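Local coordinates for gamma-resorcylate decarboxylase (Polaromonas, PDB 4QRO), which probably catalyses the manganese-dependent, non-oxidative decarboxylation of gamma-resorcylate (2,6-dihydroxybenzoate) to resorcinol, at residues V64-D69 and H164-L169; E114-V117 and G121-G124; Y243-K246 and D251-N254. One frame throughout, in Å; residues are numbered along the deposited sequence.

Interaction 1: V64-D69 and H164-L169; sequences VQAIAD and HPRNPL. With MN (manganese (II) ion), chain K; 38L (2-nitrobenzene-1,3-diol), chain M.
Q65 offers its backbone carbonyl to the guanidinium group of R166, and this is the tight end of the contact. NH1 of R166 lies 2.9 Å from O of Q65, which sits at the guanidinium edge in its plane; the bond is bent, with an N-H...O angle of 132°, and counts as weak. The same NH1 is 3.7 Å from CB of Q65. Two torsions bring the arginine here: CG lies between the backbone N and the carbonyl carbon (chi1 65°), and the chain then folds at chi3 (-60°). F130 O bonds NH1 and Q132 OE1 bonds NH2; these two hold the buried guanidinium, and the weak bond to Q65 O adds to them. The amide of Q65 turns away, with OE1 bonded to N128 N. The other side is looser: CB of A66, a partly exposed residue, comes only within 4.1 Å of NH2 of R166.

Two residues before the arginine, the chain reaches the metal. H164 NE2 binds manganese at 2.3 Å, while ND1 is bonded to O of P165 at 3.0 Å, on a lone pair in the carbonyl plane, though that oxygen is tilted out of the imidazole plane. Both ring nitrogens thus have partners, which limits how the imidazole can turn. E8, H10 and D287 also bind the metal, as do OAI and OAK of the inhibitor 2-nitroresorcinol, which is further held by R229 and N234 of the second subunit. This is a metal site of the amidohydrolase superfamily, at the C-terminal ends of the barrel strands.

Interaction 2: E114-V117 and G121-G124; sequences ERCV and GFVG
C116, in the last turns of helix 106-118, meets F122 just past the helix end through both backbone and side chain. The one clear hydrogen bond runs from N of F122 to O of C116, 2.9 Å long and nearly straight at 164°, although the donor stands well off the carbonyl plane. G121, with positive phi, turns the chain out of the helix, and its CA makes a CH...O contact of 3.6 Å with O of V117. This is a helix C-terminal turn through a positive-phi glycine.

The side chains meet through apolar and sulfur contacts. CB of C116 lies 3.5 Å from CD2 of the F122 ring, and SG is 3.6 Å from that same CD2, so the cysteine meets the CD2-CE2 part of the rim obliquely. The sulfur stands 4.5 Å from the ring centroid in a sulfur-aromatic contact. F122 has CG anti to its carbonyl carbon (chi1 -69°), which carries the ring back alongside C116. More loosely, CG2 of V117 approaches O of F122 at 3.9 Å.

Around the pair, N81 of helix 70-90 touches both C116 and F122, and L84 adds to the phenylalanine. V123 and G124 bond by backbone to G97 and A99 as the chain passes from helix 106-118 to strand 125-128.

Interaction 3: Y243-K246 and D251-N254; sequences YPAK and DYFN
Y252 is aimed at A245 and K246 by its first torsion: CG stands anti to the carbonyl carbon (chi1 -54°), and the ring, turned by a chi2 of -65°, reaches off helix 249-256 toward the loop that precedes it. In the (beta/alpha)8 barrel of the amidohydrolases this helix leads into strand 257-260, so the tyrosine ties the helix to the end of its own incoming loop.

The polar end of Y252 is well held. Its OH is hydrogen-bonded to OD1 of D207 and to N of R247, while OD2 of the same aspartate takes N of K246; one carboxylate therefore joins loop and helix. N of K246 also lies 3.3 Å from OH of Y252. A phenylalanine in its place would probably leave D207 OD1 and the R247 amide each short of a partner, and is likely to weaken the tie between loop and helix.

M201 and F206 pack on the tyrosine, and A245 is buried with it. K246 is the solvent side, its CB still 4.1 Å from OH of Y252 but its chain leading away, poorly ordered. Earlier in the loop, Y243 is tied down by its OH on O of R247, and its ring meets W181 of the second subunit edge-to-face, which places this loop at the subunit interface.

The methyl of A245 lies obliquely by the CE2-OH end of the tyrosine, with CB 3.6 Å from CE2 of Y252 and an equal 3.6 Å from its OH.

How the interactions relate
From the N terminus, the chain leaves strand 52-59 and enters the 64-69 loop, the first half of interaction 1. It then runs through helix 70-90, strand 95-97 and helix 106-118, whose end interaction 2 joins to the connection entering strand 125-128. Only later does 164-169 complete interaction 1, joining the loop after strand 161-164 to the loop after strand 52-59, so interaction 2 is nested within its long loop. Interaction 3 follows in series, closing a local turn that joins helix 249-256 to the loop before it. None of the three touch: interactions 1 and 2 come within about 10 Å at their nearest atoms, while interactions 2 and 3 stay about 17 Å apart.

Interaction 1: V64-D69 and H164-L169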
loop_
_atom_site.group_PDB
_atom_site.type_symbol
_atom_site.label_atom_id
_atom_site.label_comp_id
_atom_site.label_asym_id
_atom_site.label_seq_id
_atom_site.Cartn_x
_atom_site.Cartn_y
_atom_site.Cartn_z
ATOM N N VAL A 64 -17.082 17.873 1.262
ATOM C CA VAL A 64 -16.721 18.998 2.131
ATOM C C VAL A 64 -15.215 19.216 2.194
ATOM O O VAL A 64 -14.760 20.346 2.340
ATOM C CB VAL A 64 -17.345 18.851 3.537
ATOM C CG1 VAL A 64 -16.897 19.961 4.472
ATOM C CG2 VAL A 64 -18.868 18.841 3.423
ATOM N N GLN A 65 -14.441 18.150 2.016
ATOM C CA GLN A 65 -12.987 18.243 2.088
ATOM C C GLN A 65 -12.324 19.011 0.941
ATOM O O GLN A 65 -11.106 19.329 1.010
ATOM C CB GLN A 65 -12.384 16.849 2.179
ATOM C CG GLN A 65 -12.464 16.262 3.580
ATOM C CD GLN A 65 -13.866 15.973 4.055
ATOM O OE1 GLN A 65 -14.492 15.060 3.568
ATOM N NE2 GLN A 65 -14.362 16.749 5.042
ATOM N N ALA A 66 -13.101 19.264 -0.118
ATOM C CA ALA A 66 -12.616 19.988 -1.282
ATOM C C ALA A 66 -13.171 21.436 -1.307
ATOM O O ALA A 66 -12.931 22.164 -2.238
ATOM C CB ALA A 66 -12.990 19.245 -2.565
ATOM N N ILE A 67 -13.890 21.856 -0.279
ATOM C CA ILE A 67 -14.421 23.215 -0.255
ATOM C C ILE A 67 -13.438 24.132 0.499
ATOM O O ILE A 67 -13.356 24.131 1.729
ATOM C CB ILE A 67 -15.823 23.233 0.343
ATOM C CG1 ILE A 67 -16.772 22.357 -0.516
ATOM C CG2 ILE A 67 -16.313 24.685 0.475
ATOM C CD1 ILE A 67 -18.120 22.150 0.147
ATOM N N ALA A 68 -12.704 24.925 -0.263
ATOM C CA ALA A 68 -11.518 25.606 0.253
ATOM C C ALA A 68 -11.842 26.829 1.093
ATOM O O ALA A 68 -11.025 27.269 1.894
ATOM C CB ALA A 68 -10.603 25.962 -0.877
ATOM N N ASP A 69 -13.042 27.368 0.946
ATOM C CA ASP A 69 -13.470 28.450 1.821
ATOM C C ASP A 69 -14.165 27.825 3.025
ATOM O O ASP A 69 -15.273 27.311 2.892
ATOM C CB ASP A 69 -14.430 29.359 1.050
ATOM C CG ASP A 69 -15.002 30.486 1.896
ATOM O OD1 ASP A 69 -14.819 30.509 3.123
ATOM O OD2 ASP A 69 -15.636 31.375 1.299
ATOM N N HIS A 164 -11.927 8.130 5.268
ATOM C CA HIS A 164 -12.261 7.571 3.954
ATOM C C HIS A 164 -11.278 8.150 2.947
ATOM O O HIS A 164 -10.628 9.181 3.217
ATOM C CB HIS A 164 -13.719 7.968 3.611
ATOM C CG HIS A 164 -14.239 7.432 2.319
ATOM N ND1 HIS A 164 -14.116 8.116 1.127
ATOM C CD2 HIS A 164 -14.925 6.299 2.037
ATOM C CE1 HIS A 164 -14.697 7.419 0.170
ATOM N NE2 HIS A 164 -15.198 6.318 0.695
ATOM N N PRO A 165 -11.121 7.496 1.787
ATOM C CA PRO A 165 -10.180 8.106 0.835
ATOM C C PRO A 165 -10.623 9.367 0.117
ATOM O O PRO A 165 -11.811 9.735 0.110
ATOM C CB PRO A 165 -9.977 6.999 -0.227
ATOM C CG PRO A 165 -10.369 5.736 0.452
ATOM C CD PRO A 165 -11.480 6.119 1.392
ATOM N N ARG A 166 -9.627 10.016 -0.470
ATOM C CA ARG A 166 -9.786 10.943 -1.582
ATOM C C ARG A 166 -8.505 10.782 -2.386
ATOM O O ARG A 166 -7.532 10.146 -1.925
ATOM C CB ARG A 166 -9.962 12.409 -1.129
ATOM C CG ARG A 166 -8.730 12.989 -0.431
ATOM C CD ARG A 166 -8.833 14.476 -0.154
ATOM N NE ARG A 166 -8.997 15.244 -1.380
ATOM C CZ ARG A 166 -9.407 16.507 -1.434
ATOM N NH1 ARG A 166 -9.705 17.166 -0.315
ATOM N NH2 ARG A 166 -9.535 17.103 -2.621
ATOM N N ASN A 167 -8.484 11.375 -3.568
ATOM C CA ASN A 167 -7.267 11.402 -4.386
ATOM C C ASN A 167 -6.270 12.449 -3.926
ATOM O O ASN A 167 -6.660 13.489 -3.405
ATOM C CB ASN A 167 -7.605 11.652 -5.872
ATOM C CG ASN A 167 -7.847 10.362 -6.646
ATOM O OD1 ASN A 167 -7.133 9.376 -6.476
ATOM N ND2 ASN A 167 -8.858 10.368 -7.505
ATOM N N PRO A 168 -4.962 12.191 -4.134
ATOM C CA PRO A 168 -3.997 13.234 -3.848
ATOM C C PRO A 168 -4.174 14.432 -4.790
ATOM O O PRO A 168 -4.672 14.266 -5.913
ATOM C CB PRO A 168 -2.631 12.549 -4.120
ATOM C CG PRO A 168 -2.946 11.469 -5.088
ATOM C CD PRO A 168 -4.328 10.992 -4.737
ATOM N N LEU A 169 -3.775 15.617 -4.342
ATOM C CA LEU A 169 -3.727 16.781 -5.228
ATOM C C LEU A 169 -2.739 16.466 -6.370
ATOM O O LEU A 169 -1.790 15.713 -6.144
ATOM C CB LEU A 169 -3.263 18.008 -4.457
ATOM C CG LEU A 169 -4.188 18.488 -3.312
ATOM C CD1 LEU A 169 -3.636 19.734 -2.656
ATOM C CD2 LEU A 169 -5.605 18.728 -3.810
HETATM MN MN MN K . -16.404 4.750 -0.406
HETATM O OAK 38L M . -14.461 4.240 -1.621
HETATM N NAG 38L M . -14.332 4.021 -2.794
HETATM O OAJ 38L M . -13.483 3.203 -3.145
HETATM C CAA 38L M . -15.155 4.700 -3.725
HETATM C CAF 38L M . -14.950 4.448 -5.079
HETATM O OAH 38L M . -14.594 3.197 -5.485
HETATM C CAE 38L M . -15.109 5.467 -6.019
HETATM C CAD 38L M . -15.528 6.731 -5.620
HETATM C CAC 38L M . -15.900 6.945 -4.295
HETATM C CAB 38L M . -15.757 5.922 -3.358
HETATM O OAI 38L M . -16.192 6.132 -2.078
#

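Interaction 2: E114-V117 and G121-G124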
loop_
_atom_site.group_PDB
_atom_site.type_symbol
_atom_site.label_atom_id
_atom_site.label_comp_id
_atom_site.label_asym_id
_atom_site.label_seq_id
_atom_site.Cartn_x
_atom_site.Cartn_y
_atom_site.Cartn_z
ATOM N N GLU A 114 -20.443 17.878 17.497
ATOM C CA GLU A 114 -21.293 17.940 18.689
ATOM C C GLU A 114 -22.770 18.053 18.304
ATOM O O GLU A 114 -23.571 17.285 18.809
ATOM C CB GLU A 114 -20.876 19.080 19.616
ATOM C CG GLU A 114 -19.555 18.823 20.330
ATOM C CD GLU A 114 -19.272 19.846 21.408
ATOM O OE1 GLU A 114 -18.756 20.933 21.066
ATOM O OE2 GLU A 114 -19.564 19.554 22.590
ATOM N N ARG A 115 -23.097 18.939 17.368
ATOM C CA ARG A 115 -24.483 19.126 16.900
ATOM C C ARG A 115 -25.033 17.856 16.255
ATOM O O ARG A 115 -26.153 17.442 16.556
ATOM C CB ARG A 115 -24.607 20.304 15.928
ATOM C CG ARG A 115 -26.053 20.699 15.622
ATOM C CD ARG A 115 -26.160 21.857 14.630
ATOM N NE ARG A 115 -25.863 21.410 13.270
ATOM C CZ ARG A 115 -26.746 20.976 12.364
ATOM N NH1 ARG A 115 -28.052 20.946 12.615
ATOM N NH2 ARG A 115 -26.308 20.568 11.172
ATOM N N CYS A 116 -24.243 17.226 15.384
ATOM C CA CYS A 116 -24.677 15.989 14.744
ATOM C C CYS A 116 -24.960 14.853 15.732
ATOM O O CYS A 116 -25.944 14.135 15.562
ATOM C CB CYS A 116 -23.653 15.544 13.696
ATOM S SG CYS A 116 -23.699 16.523 12.182
ATOM N N VAL A 117 -24.110 14.686 16.746
ATOM C CA VAL A 117 -24.267 13.592 17.722
ATOM C C VAL A 117 -25.401 13.901 18.723
ATOM O O VAL A 117 -26.247 13.053 18.972
ATOM C CB VAL A 117 -22.947 13.273 18.497
ATOM C CG1 VAL A 117 -23.179 12.190 19.548
ATOM C CG2 VAL A 117 -21.833 12.809 17.560
ATOM N N GLY A 121 -28.497 12.884 16.298
ATOM C CA GLY A 121 -28.457 11.462 16.635
ATOM C C GLY A 121 -27.500 10.664 15.744
ATOM O O GLY A 121 -27.631 9.449 15.637
ATOM N N PHE A 122 -26.544 11.337 15.111
ATOM C CA PHE A 122 -25.541 10.632 14.293
ATOM C C PHE A 122 -24.603 9.828 15.150
ATOM O O PHE A 122 -24.396 10.134 16.333
ATOM C CB PHE A 122 -24.731 11.601 13.429
ATOM C CG PHE A 122 -25.516 12.251 12.312
ATOM C CD1 PHE A 122 -26.851 11.940 12.064
ATOM C CD2 PHE A 122 -24.893 13.162 11.477
ATOM C CE1 PHE A 122 -27.540 12.559 11.034
ATOM C CE2 PHE A 122 -25.569 13.764 10.430
ATOM C CZ PHE A 122 -26.899 13.467 10.212
ATOM N N VAL A 123 -23.954 8.839 14.536
ATOM C CA VAL A 123 -23.237 7.828 15.320
ATOM C C VAL A 123 -21.718 7.877 15.119
ATOM O O VAL A 123 -20.999 7.042 15.648
ATOM C CB VAL A 123 -23.776 6.396 15.062
ATOM C CG1 VAL A 123 -25.248 6.301 15.438
ATOM C CG2 VAL A 123 -23.553 5.971 13.618
ATOM N N GLY A 124 -21.241 8.869 14.380
ATOM C CA GLY A 124 -19.817 8.970 14.060
ATOM C C GLY A 124 -19.680 10.054 13.038
ATOM O O GLY A 124 -20.657 10.763 12.762
#

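Interaction 3: Y243-K246 and D251-N254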
loop_
_atom_site.group_PDB
_atom_site.type_symbol
_atom_site.label_atom_id
_atom_site.label_comp_id
_atom_site.label_asym_id
_atom_site.label_seq_id
_atom_site.Cartn_x
_atom_site.Cartn_y
_atom_site.Cartn_z
ATOM N N TYR A 243 9.606 9.054 15.644
ATOM C CA TYR A 243 8.308 9.698 15.620
ATOM C C TYR A 243 7.950 9.987 17.065
ATOM O O TYR A 243 8.535 9.375 17.970
ATOM C CB TYR A 243 7.256 8.855 14.882
ATOM C CG TYR A 243 7.124 7.410 15.308
ATOM C CD1 TYR A 243 6.664 7.087 16.576
ATOM C CD2 TYR A 243 7.432 6.361 14.440
ATOM C CE1 TYR A 243 6.515 5.775 16.976
ATOM C CE2 TYR A 243 7.263 5.027 14.841
ATOM C CZ TYR A 243 6.812 4.746 16.116
ATOM O OH TYR A 243 6.635 3.436 16.571
ATOM N N PRO A 244 7.020 10.931 17.291
ATOM C CA PRO A 244 6.691 11.361 18.649
ATOM C C PRO A 244 5.930 10.331 19.469
ATOM O O PRO A 244 6.011 10.341 20.705
ATOM C CB PRO A 244 5.812 12.603 18.452
ATOM C CG PRO A 244 5.881 12.953 17.024
ATOM C CD PRO A 244 6.505 11.849 16.258
ATOM N N ALA A 245 5.187 9.439 18.813
ATOM C CA ALA A 245 4.494 8.392 19.555
ATOM C C ALA A 245 5.459 7.580 20.389
ATOM O O ALA A 245 6.605 7.336 19.978
ATOM C CB ALA A 245 3.724 7.478 18.643
ATOM N N LYS A 246 4.937 7.102 21.517
ATOM C CA LYS A 246 5.693 6.327 22.496
ATOM C C LYS A 246 5.911 4.871 22.131
ATOM O O LYS A 246 6.910 4.306 22.518
ATOM C CB LYS A 246 4.995 6.374 23.864
ATOM C CG LYS A 246 5.232 7.648 24.663
ATOM C CD LYS A 246 4.606 7.525 26.049
ATOM C CE LYS A 246 5.241 8.483 27.043
ATOM N NZ LYS A 246 5.074 9.898 26.620
ATOM N N ASP A 251 0.846 -1.213 17.719
ATOM C CA ASP A 251 0.071 -1.058 18.966
ATOM C C ASP A 251 -1.153 -0.162 18.745
ATOM O O ASP A 251 -2.254 -0.512 19.146
ATOM C CB ASP A 251 0.934 -0.496 20.114
ATOM C CG ASP A 251 2.021 -1.469 20.570
ATOM O OD1 ASP A 251 1.777 -2.680 20.584
ATOM O OD2 ASP A 251 3.133 -1.018 20.885
ATOM N N TYR A 252 -0.972 0.960 18.060
ATOM C CA TYR A 252 -2.094 1.894 17.791
ATOM C C TYR A 252 -3.066 1.331 16.767
ATOM O O TYR A 252 -4.276 1.472 16.883
ATOM C CB TYR A 252 -1.553 3.261 17.338
ATOM C CG TYR A 252 -0.541 3.829 18.329
ATOM C CD1 TYR A 252 -0.930 4.177 19.622
ATOM C CD2 TYR A 252 0.789 3.970 17.986
ATOM C CE1 TYR A 252 -0.025 4.687 20.530
ATOM C CE2 TYR A 252 1.712 4.460 18.885
ATOM C CZ TYR A 252 1.300 4.826 20.156
ATOM O OH TYR A 252 2.228 5.303 21.054
ATOM N N PHE A 253 -2.535 0.628 15.784
ATOM C CA PHE A 253 -3.374 -0.065 14.818
ATOM C C PHE A 253 -4.285 -1.072 15.513
ATOM O O PHE A 253 -5.513 -1.134 15.257
ATOM C CB PHE A 253 -2.464 -0.764 13.784
ATOM C CG PHE A 253 -3.188 -1.288 12.575
ATOM C CD1 PHE A 253 -3.953 -0.443 11.784
ATOM C CD2 PHE A 253 -3.060 -2.637 12.192
ATOM C CE1 PHE A 253 -4.617 -0.933 10.655
ATOM C CE2 PHE A 253 -3.720 -3.117 11.070
ATOM C CZ PHE A 253 -4.494 -2.270 10.297
ATOM N N ASN A 254 -3.699 -1.869 16.402
ATOM C CA ASN A 254 -4.439 -2.938 17.050
ATOM C C ASN A 254 -5.458 -2.401 18.040
ATOM O O ASN A 254 -6.505 -2.994 18.210
ATOM C CB ASN A 254 -3.528 -3.889 17.813
ATOM C CG ASN A 254 -2.763 -4.854 16.908
ATOM O OD1 ASN A 254 -1.819 -5.515 17.362
ATOM N ND2 ASN A 254 -3.152 -4.946 15.676
#